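Local atomic coordinates of EGF family domain-containing protein (Toxoplasma gondii, PDB entry 4Z80), a protein that binds a segment of the rhoptry neck protein TgRON2L1 and, as an AMA-family surface antigen, probably helps form the moving junction during host-cell invasion. Residues N20-H25 / Y403-F408; G93-Y98 / T447-V452. All blocks are in the same frame, centred on the assembly; numbering follows the deposited sequence.

Overall arrangement
Both contacts join the N-terminal half of the chain to its C-terminal part. From the N terminus the chain passes 20-25 on helix 21-24, then 93-98, which ends in strand 97-98. Much later come 403-408, where strand 405-410 begins, and 447-452, the loop after strand 443-447. Contact 1 closes a loop of 377 residues and contact 2 one of 348. The segments alternate, so the two loops cross. Their centres lie about 9 Å apart, and His404 ND1 meets Ser448 OG while His25 ND1 meets Cys95 N. Together they tie helix 21-24 and the sheet holding strand 97-98 to the C-terminal antiparallel sheet.

Contact 1: residues N20-H25 / Y403-F408; sequences NIPKNH and YHWATF
The single helical turn 21-24 faces the start of strand 405-410, with Ile21 CA and His404 CA 7.0 Å apart. No hydrogen bond crosses between the segments; the contact is made by Ile21 and Pro22 against two aromatic rings. Ile21 points its side chain at His404 and crosses it obliquely. Its CG2 is anti to the backbone N (chi1 of the CG1 branch -72°). This methyl sits over one face of the imidazole, 3.8 Å from His404 ND1 and displaced toward the rim, as a CH-pi contact. The other branch ends in CD1, which touches the base of the same side chain, 3.9 Å from His404 CB. Pro22 meets both rings tip to tip. Its CG approaches His404 CD2 at 3.9 Å, and its CD comes 3.8 Å from Trp405 CH2. The indole in turn carries His404 CB over one face, so the base of His404 packs on it. Trp405 sets CG anti to the carbonyl carbon (chi1 -49°), and the far end of its ring comes nearer the helix; the His404 CB already points that way. His404 ND1 bonds Ser448 OG and Trp405 NE1 bonds Phe19 O, both outside the two segments. These bonds probably help fix the rotation of the rings. Asn20 caps the helix: its OD1 accepts a weak bond from Lys23 N at 3.4 Å. Around this buried patch, Trp355 meets the indole edge-to-face, and Thr447 touches both Ile21 and Trp405. Ala406 packs on Cys381 and Leu385 of helix 378-387; this helix and sheet probably belong to a PAN-type domain, as in the AMA family. The contact sets helical turn 21-24 against the start of an inner strand, 405-410, between 424-430 and 443-447.

Contact 2: residues G93-Y98 / T447-V452; sequences GACPNY and TSLSAV
Leu449, in the type I turn Thr447-Ser450, makes the tight part of this contact. Its CG is anti to the carbonyl carbon (chi1 -71°), and its two methyls divide the work. CD1 lies 3.7 Å from Cys95 CB. CD2 lies 3.5 Å from Asn97 CG, where the leucine crosses the amide side chain at about a right angle. One hydrogen bond joins the backbones: Tyr98 N donates to Leu449 O at 3.0 Å. It is bent, at 144° on the hydrogen, and the donor sits above the carbonyl plane. The same oxygen lies at the edge of the Tyr98 ring.

The side-chain packing loosens toward Ala451, though this side too is buried from solvent. Tyr98 CB and Ala451 CB are 4.3 Å apart, and the tyrosine ring leads away.

Tyr98 O and Ser450 O approach to 3.1 Å but do not bond each other. Both accept from Lys322 NZ, weakly for Tyr98 O. Lys322 also binds Asn97 OD1 and Ser448 O, and its charge probably eases the crowding of oxygens.

The turn is braced by an ST turn, with Leu449 N donating to Thr447 OG1. Cys95 is held by its disulfide to Cys344. The contact packs a turn of the probable PAN-type part against strand 97-98, an outermost strand of the neighbouring sheet. Tyr98 packs on Val330 of strand 329-332, Leu449 touches Ile21 of helix 21-24, and Val452 lies on helix 378-387.

Contact 1: residues N20-H25 / Y403-F408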
ATOM      1  N   ASN A  20      -5.362   5.548 -19.162  1.00 11.83           N
ATOM      2  CA  ASN A  20      -5.922   6.862 -18.826  1.00 12.78           C
ATOM      3  C   ASN A  20      -5.854   7.102 -17.323  1.00 12.04           C
ATOM      4  O   ASN A  20      -6.849   6.997 -16.598  1.00 11.55           O
ATOM      5  CB  ASN A  20      -7.360   7.005 -19.323  1.00 10.82           C
ATOM      6  CG  ASN A  20      -7.849   8.432 -19.257  1.00 13.09           C
ATOM      7  OD1 ASN A  20      -7.226   9.269 -18.607  1.00 13.88           O
ATOM      8  ND2 ASN A  20      -8.957   8.720 -19.924  1.00 15.24           N
ATOM      9  N   ILE A  21      -4.661   7.457 -16.870  1.00 12.19           N
ATOM     10  CA  ILE A  21      -4.354   7.490 -15.447  1.00 11.19           C
ATOM     11  C   ILE A  21      -5.162   8.543 -14.686  1.00 12.22           C
ATOM     12  O   ILE A  21      -5.723   8.232 -13.648  1.00 11.77           O
ATOM     13  CB  ILE A  21      -2.830   7.677 -15.252  1.00 11.37           C
ATOM     14  CG1 ILE A  21      -2.121   6.372 -15.642  1.00 12.81           C
ATOM     15  CG2 ILE A  21      -2.482   8.045 -13.799  1.00 12.99           C
ATOM     16  CD1 ILE A  21      -0.617   6.462 -15.691  1.00 12.96           C
ATOM     17  N   PRO A  22      -5.265   9.785 -15.201  1.00 10.98           N
ATOM     18  CA  PRO A  22      -6.078  10.737 -14.425  1.00 13.42           C
ATOM     19  C   PRO A  22      -7.546  10.332 -14.284  1.00 13.15           C
ATOM     20  O   PRO A  22      -8.153  10.581 -13.245  1.00 13.76           O
ATOM     21  CB  PRO A  22      -5.935  12.040 -15.221  1.00 14.24           C
ATOM     22  CG  PRO A  22      -4.613  11.910 -15.896  1.00 14.02           C
ATOM     23  CD  PRO A  22      -4.573  10.450 -16.315  1.00 13.83           C
ATOM     24  N   LYS A  23      -8.108   9.694 -15.301  1.00 12.09           N
ATOM     25  CA  LYS A  23      -9.510   9.282 -15.242  1.00 14.03           C
ATOM     26  C   LYS A  23      -9.730   8.081 -14.314  1.00 13.24           C
ATOM     27  O   LYS A  23     -10.768   7.983 -13.658  1.00 13.76           O
ATOM     28  CB  LYS A  23     -10.017   8.945 -16.648  1.00 14.36           C
ATOM     29  CG  LYS A  23     -11.518   8.649 -16.724  1.00 15.81           C
ATOM     30  CD  LYS A  23     -11.949   8.418 -18.157  1.00 19.69           C
ATOM     31  CE  LYS A  23     -13.463   8.418 -18.298  1.00 25.58           C
ATOM     32  NZ  LYS A  23     -14.093   7.188 -17.750  1.00 29.55           N
ATOM     33  N   ASN A  24      -8.757   7.174 -14.256  1.00 12.27           N
ATOM     34  CA  ASN A  24      -8.959   5.878 -13.610  1.00 12.44           C
ATOM     35  C   ASN A  24      -8.241   5.694 -12.278  1.00 13.13           C
ATOM     36  O   ASN A  24      -8.640   4.852 -11.488  1.00 12.35           O
ATOM     37  CB  ASN A  24      -8.542   4.774 -14.582  1.00 11.44           C
ATOM     38  CG  ASN A  24      -9.422   4.749 -15.816  1.00 14.47           C
ATOM     39  OD1 ASN A  24     -10.543   5.257 -15.792  1.00 16.40           O
ATOM     40  ND2 ASN A  24      -8.923   4.181 -16.894  1.00 13.24           N
ATOM     41  N   HIS A  25      -7.211   6.497 -12.022  1.00 11.53           N
ATOM     42  CA  HIS A  25      -6.514   6.465 -10.743  1.00  9.73           C
ATOM     43  C   HIS A  25      -7.282   7.355  -9.777  1.00 12.28           C
ATOM     44  O   HIS A  25      -6.896   8.496  -9.485  1.00 12.78           O
ATOM     45  CB  HIS A  25      -5.065   6.919 -10.905  1.00 13.02           C
ATOM     46  CG  HIS A  25      -4.202   6.644  -9.715  1.00 10.61           C
ATOM     47  ND1 HIS A  25      -4.012   5.373  -9.216  1.00 12.77           N
ATOM     48  CD2 HIS A  25      -3.449   7.466  -8.948  1.00 12.01           C
ATOM     49  CE1 HIS A  25      -3.193   5.426  -8.182  1.00 11.12           C
ATOM     50  NE2 HIS A  25      -2.833   6.684  -8.001  1.00 11.78           N
ATOM     51  N   TYR A 403       2.741  14.894 -15.832  1.00 11.60           N
ATOM     52  CA  TYR A 403       3.208  13.948 -16.848  1.00 10.42           C
ATOM     53  C   TYR A 403       2.932  12.518 -16.394  1.00 10.85           C
ATOM     54  O   TYR A 403       3.425  12.107 -15.346  1.00 11.77           O
ATOM     55  CB  TYR A 403       4.714  14.088 -17.104  1.00 11.74           C
ATOM     56  CG  TYR A 403       5.240  15.481 -17.397  1.00 11.73           C
ATOM     57  CD1 TYR A 403       4.433  16.464 -17.958  1.00 14.30           C
ATOM     58  CD2 TYR A 403       6.562  15.792 -17.119  1.00 12.30           C
ATOM     59  CE1 TYR A 403       4.943  17.738 -18.218  1.00 13.27           C
ATOM     60  CE2 TYR A 403       7.076  17.040 -17.386  1.00 13.35           C
ATOM     61  CZ  TYR A 403       6.269  18.001 -17.929  1.00 11.71           C
ATOM     62  OH  TYR A 403       6.825  19.248 -18.155  1.00 15.25           O
ATOM     63  N   HIS A 404       2.182  11.753 -17.185  1.00 10.98           N
ATOM     64  CA  HIS A 404       1.904  10.355 -16.828  1.00 10.91           C
ATOM     65  C   HIS A 404       2.369   9.355 -17.867  1.00  9.50           C
ATOM     66  O   HIS A 404       2.263   8.148 -17.637  1.00 10.88           O
ATOM     67  CB  HIS A 404       0.417  10.159 -16.571  1.00  9.20           C
ATOM     68  CG  HIS A 404      -0.048  10.894 -15.361  1.00 10.05           C
ATOM     69  ND1 HIS A 404       0.368  10.558 -14.091  1.00 11.75           N
ATOM     70  CD2 HIS A 404      -0.812  12.002 -15.231  1.00 11.21           C
ATOM     71  CE1 HIS A 404      -0.157  11.406 -13.223  1.00 10.89           C
ATOM     72  NE2 HIS A 404      -0.873  12.295 -13.891  1.00 11.52           N
ATOM     73  N   TRP A 405       2.893   9.851 -18.982  1.00 10.32           N
ATOM     74  CA  TRP A 405       3.353   9.021 -20.090  1.00 10.57           C
ATOM     75  C   TRP A 405       4.659   9.594 -20.588  1.00 12.40           C
ATOM     76  O   TRP A 405       4.783  10.814 -20.724  1.00 11.82           O
ATOM     77  CB  TRP A 405       2.319   8.993 -21.225  1.00 10.12           C
ATOM     78  CG  TRP A 405       0.937   8.698 -20.745  1.00 11.76           C
ATOM     79  CD1 TRP A 405       0.345   7.470 -20.637  1.00 10.95           C
ATOM     80  CD2 TRP A 405      -0.026   9.648 -20.264  1.00 10.98           C
ATOM     81  NE1 TRP A 405      -0.927   7.598 -20.127  1.00 12.39           N
ATOM     82  CE2 TRP A 405      -1.176   8.926 -19.886  1.00 12.99           C
ATOM     83  CE3 TRP A 405      -0.027  11.040 -20.116  1.00  9.55           C
ATOM     84  CZ2 TRP A 405      -2.316   9.546 -19.388  1.00 11.25           C
ATOM     85  CZ3 TRP A 405      -1.152  11.649 -19.617  1.00 12.24           C
ATOM     86  CH2 TRP A 405      -2.280  10.912 -19.247  1.00 11.86           C
ATOM     87  N   ALA A 406       5.626   8.719 -20.857  1.00 10.80           N
ATOM     88  CA  ALA A 406       6.868   9.124 -21.489  1.00 11.91           C
ATOM     89  C   ALA A 406       7.266   8.135 -22.567  1.00 12.33           C
ATOM     90  O   ALA A 406       7.020   6.929 -22.440  1.00 10.75           O
ATOM     91  CB  ALA A 406       7.981   9.250 -20.470  1.00 12.16           C
ATOM     92  N   THR A 407       7.895   8.647 -23.617  1.00 11.40           N
ATOM     93  CA  THR A 407       8.498   7.824 -24.658  1.00  9.83           C
ATOM     94  C   THR A 407       9.982   8.041 -24.590  1.00 11.87           C
ATOM     95  O   THR A 407      10.450   9.183 -24.692  1.00 13.38           O
ATOM     96  CB  THR A 407       7.993   8.191 -26.073  1.00 10.95           C
ATOM     97  OG1 THR A 407       6.591   7.921 -26.181  1.00 12.87           O
ATOM     98  CG2 THR A 407       8.750   7.416 -27.164  1.00 13.80           C
ATOM     99  N   PHE A 408      10.714   6.951 -24.400  1.00 11.05           N
ATOM    100  CA  PHE A 408      12.163   6.967 -24.442  1.00 11.85           C
ATOM    101  C   PHE A 408      12.625   6.596 -25.838  1.00 13.85           C
ATOM    102  O   PHE A 408      12.175   5.598 -26.392  1.00 14.14           O
ATOM    103  CB  PHE A 408      12.747   6.006 -23.418  1.00 12.83           C
ATOM    104  CG  PHE A 408      14.243   5.933 -23.443  1.00 14.44           C
ATOM    105  CD1 PHE A 408      15.000   6.915 -22.835  1.00 17.57           C
ATOM    106  CD2 PHE A 408      14.893   4.871 -24.054  1.00 14.48           C
ATOM    107  CE1 PHE A 408      16.378   6.858 -22.845  1.00 15.87           C
ATOM    108  CE2 PHE A 408      16.276   4.803 -24.063  1.00 16.40           C
ATOM    109  CZ  PHE A 408      17.021   5.794 -23.457  1.00 14.85           C
TER

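Contact 2: residues G93-Y98 / T447-V452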
ATOM      1  N   GLY A  93      -5.539   6.191  -4.199  1.00 12.68           N
ATOM      2  CA  GLY A  93      -5.186   5.942  -5.585  1.00 11.55           C
ATOM      3  C   GLY A  93      -5.599   4.534  -5.962  1.00 11.24           C
ATOM      4  O   GLY A  93      -5.053   3.568  -5.441  1.00 14.11           O
ATOM      5  N   ALA A  94      -6.552   4.414  -6.875  1.00 10.99           N
ATOM      6  CA  ALA A  94      -7.149   3.110  -7.177  1.00 11.42           C
ATOM      7  C   ALA A  94      -6.259   2.137  -7.947  1.00 11.47           C
ATOM      8  O   ALA A  94      -6.516   0.936  -7.906  1.00 11.27           O
ATOM      9  CB  ALA A  94      -8.440   3.308  -7.946  1.00 11.09           C
ATOM     10  N   CYS A  95      -5.243   2.628  -8.650  1.00 11.81           N
ATOM     11  CA  CYS A  95      -4.360   1.756  -9.427  1.00 10.07           C
ATOM     12  C   CYS A  95      -3.146   1.328  -8.621  1.00 12.67           C
ATOM     13  O   CYS A  95      -2.504   2.159  -7.987  1.00 12.57           O
ATOM     14  CB  CYS A  95      -3.883   2.449 -10.703  1.00 11.72           C
ATOM     15  SG  CYS A  95      -5.193   2.789 -11.897  1.00 14.75           S
ATOM     16  N   PRO A  96      -2.793   0.033  -8.675  1.00 10.60           N
ATOM     17  CA  PRO A  96      -1.518  -0.399  -8.107  1.00 10.78           C
ATOM     18  C   PRO A  96      -0.349   0.338  -8.752  1.00 10.97           C
ATOM     19  O   PRO A  96      -0.348   0.580  -9.963  1.00 11.78           O
ATOM     20  CB  PRO A  96      -1.470  -1.893  -8.432  1.00 12.79           C
ATOM     21  CG  PRO A  96      -2.886  -2.280  -8.632  1.00 11.77           C
ATOM     22  CD  PRO A  96      -3.556  -1.099  -9.234  1.00 10.81           C
ATOM     23  N   ASN A  97       0.636   0.694  -7.937  1.00 11.17           N
ATOM     24  CA  ASN A  97       1.749   1.501  -8.406  1.00 11.22           C
ATOM     25  C   ASN A  97       3.000   0.643  -8.424  1.00 10.72           C
ATOM     26  O   ASN A  97       3.598   0.372  -7.391  1.00 10.94           O
ATOM     27  CB  ASN A  97       1.916   2.729  -7.514  1.00  9.86           C
ATOM     28  CG  ASN A  97       2.711   3.820  -8.175  1.00 11.43           C
ATOM     29  OD1 ASN A  97       3.574   3.564  -9.007  1.00 12.38           O
ATOM     30  ND2 ASN A  97       2.423   5.066  -7.803  1.00 11.48           N
ATOM     31  N   TYR A  98       3.350   0.168  -9.611  1.00 10.93           N
ATOM     32  CA  TYR A  98       4.425  -0.804  -9.739  1.00 10.78           C
ATOM     33  C   TYR A  98       5.803  -0.168  -9.588  1.00 12.44           C
ATOM     34  O   TYR A  98       6.122   0.846 -10.227  1.00 12.28           O
ATOM     35  CB  TYR A  98       4.305  -1.541 -11.077  1.00  9.74           C
ATOM     36  CG  TYR A  98       3.025  -2.350 -11.157  1.00 10.87           C
ATOM     37  CD1 TYR A  98       2.930  -3.585 -10.536  1.00 12.74           C
ATOM     38  CD2 TYR A  98       1.909  -1.871 -11.835  1.00 11.47           C
ATOM     39  CE1 TYR A  98       1.763  -4.324 -10.587  1.00 11.73           C
ATOM     40  CE2 TYR A  98       0.741  -2.609 -11.891  1.00 12.95           C
ATOM     41  CZ  TYR A  98       0.678  -3.832 -11.262  1.00 13.19           C
ATOM     42  OH  TYR A  98      -0.488  -4.560 -11.319  1.00 14.29           O
ATOM     43  N   THR A 447       4.646   4.584 -18.176  1.00 10.82           N
ATOM     44  CA  THR A 447       3.670   5.406 -17.459  1.00 10.08           C
ATOM     45  C   THR A 447       4.181   5.672 -16.044  1.00  9.30           C
ATOM     46  O   THR A 447       5.102   5.023 -15.560  1.00  9.82           O
ATOM     47  CB  THR A 447       2.253   4.777 -17.346  1.00 11.69           C
ATOM     48  OG1 THR A 447       2.211   3.835 -16.262  1.00 11.51           O
ATOM     49  CG2 THR A 447       1.806   4.148 -18.661  1.00 12.12           C
ATOM     50  N   SER A 448       3.548   6.628 -15.378  1.00 10.81           N
ATOM     51  CA  SER A 448       3.917   6.979 -14.018  1.00 10.08           C
ATOM     52  C   SER A 448       3.604   5.894 -12.992  1.00  9.86           C
ATOM     53  O   SER A 448       4.080   5.961 -11.862  1.00 11.57           O
ATOM     54  CB  SER A 448       3.220   8.283 -13.629  1.00 10.39           C
ATOM     55  OG  SER A 448       1.823   8.197 -13.797  1.00 11.02           O
ATOM     56  N   LEU A 449       2.800   4.908 -13.389  1.00  9.64           N
ATOM     57  CA  LEU A 449       2.463   3.760 -12.541  1.00 10.06           C
ATOM     58  C   LEU A 449       3.246   2.493 -12.917  1.00 11.46           C
ATOM     59  O   LEU A 449       3.088   1.454 -12.269  1.00 11.49           O
ATOM     60  CB  LEU A 449       0.954   3.496 -12.624  1.00 10.85           C
ATOM     61  CG  LEU A 449       0.062   4.533 -11.929  1.00 11.06           C
ATOM     62  CD1 LEU A 449      -1.354   4.434 -12.433  1.00 11.51           C
ATOM     63  CD2 LEU A 449       0.096   4.354 -10.419  1.00 10.55           C
ATOM     64  N   SER A 450       4.081   2.588 -13.948  1.00 10.90           N
ATOM     65  CA  SER A 450       4.889   1.450 -14.423  1.00 10.54           C
ATOM     66  C   SER A 450       6.131   1.225 -13.570  1.00 11.39           C
ATOM     67  O   SER A 450       6.690   2.168 -13.002  1.00 12.13           O
ATOM     68  CB  SER A 450       5.358   1.672 -15.868  1.00 10.72           C
ATOM     69  OG  SER A 450       4.310   2.031 -16.741  1.00 13.10           O
ATOM     70  N   ALA A 451       6.593  -0.021 -13.504  1.00 11.93           N
ATOM     71  CA  ALA A 451       7.955  -0.281 -13.049  1.00 10.83           C
ATOM     72  C   ALA A 451       8.943   0.346 -14.049  1.00 11.28           C
ATOM     73  O   ALA A 451       8.574   0.640 -15.195  1.00 13.62           O
ATOM     74  CB  ALA A 451       8.201  -1.771 -12.895  1.00 11.80           C
ATOM     75  N   VAL A 452      10.189   0.548 -13.623  1.00 12.23           N
ATOM     76  CA  VAL A 452      11.149   1.294 -14.443  1.00 11.54           C
ATOM     77  C   VAL A 452      12.325   0.481 -14.973  1.00 15.22           C
ATOM     78  O   VAL A 452      13.251   1.051 -15.524  1.00 16.28           O
ATOM     79  CB  VAL A 452      11.722   2.518 -13.673  1.00 12.00           C
ATOM     80  CG1 VAL A 452      10.594   3.431 -13.225  1.00 14.17           C
ATOM     81  CG2 VAL A 452      12.570   2.099 -12.478  1.00 11.42           C
TER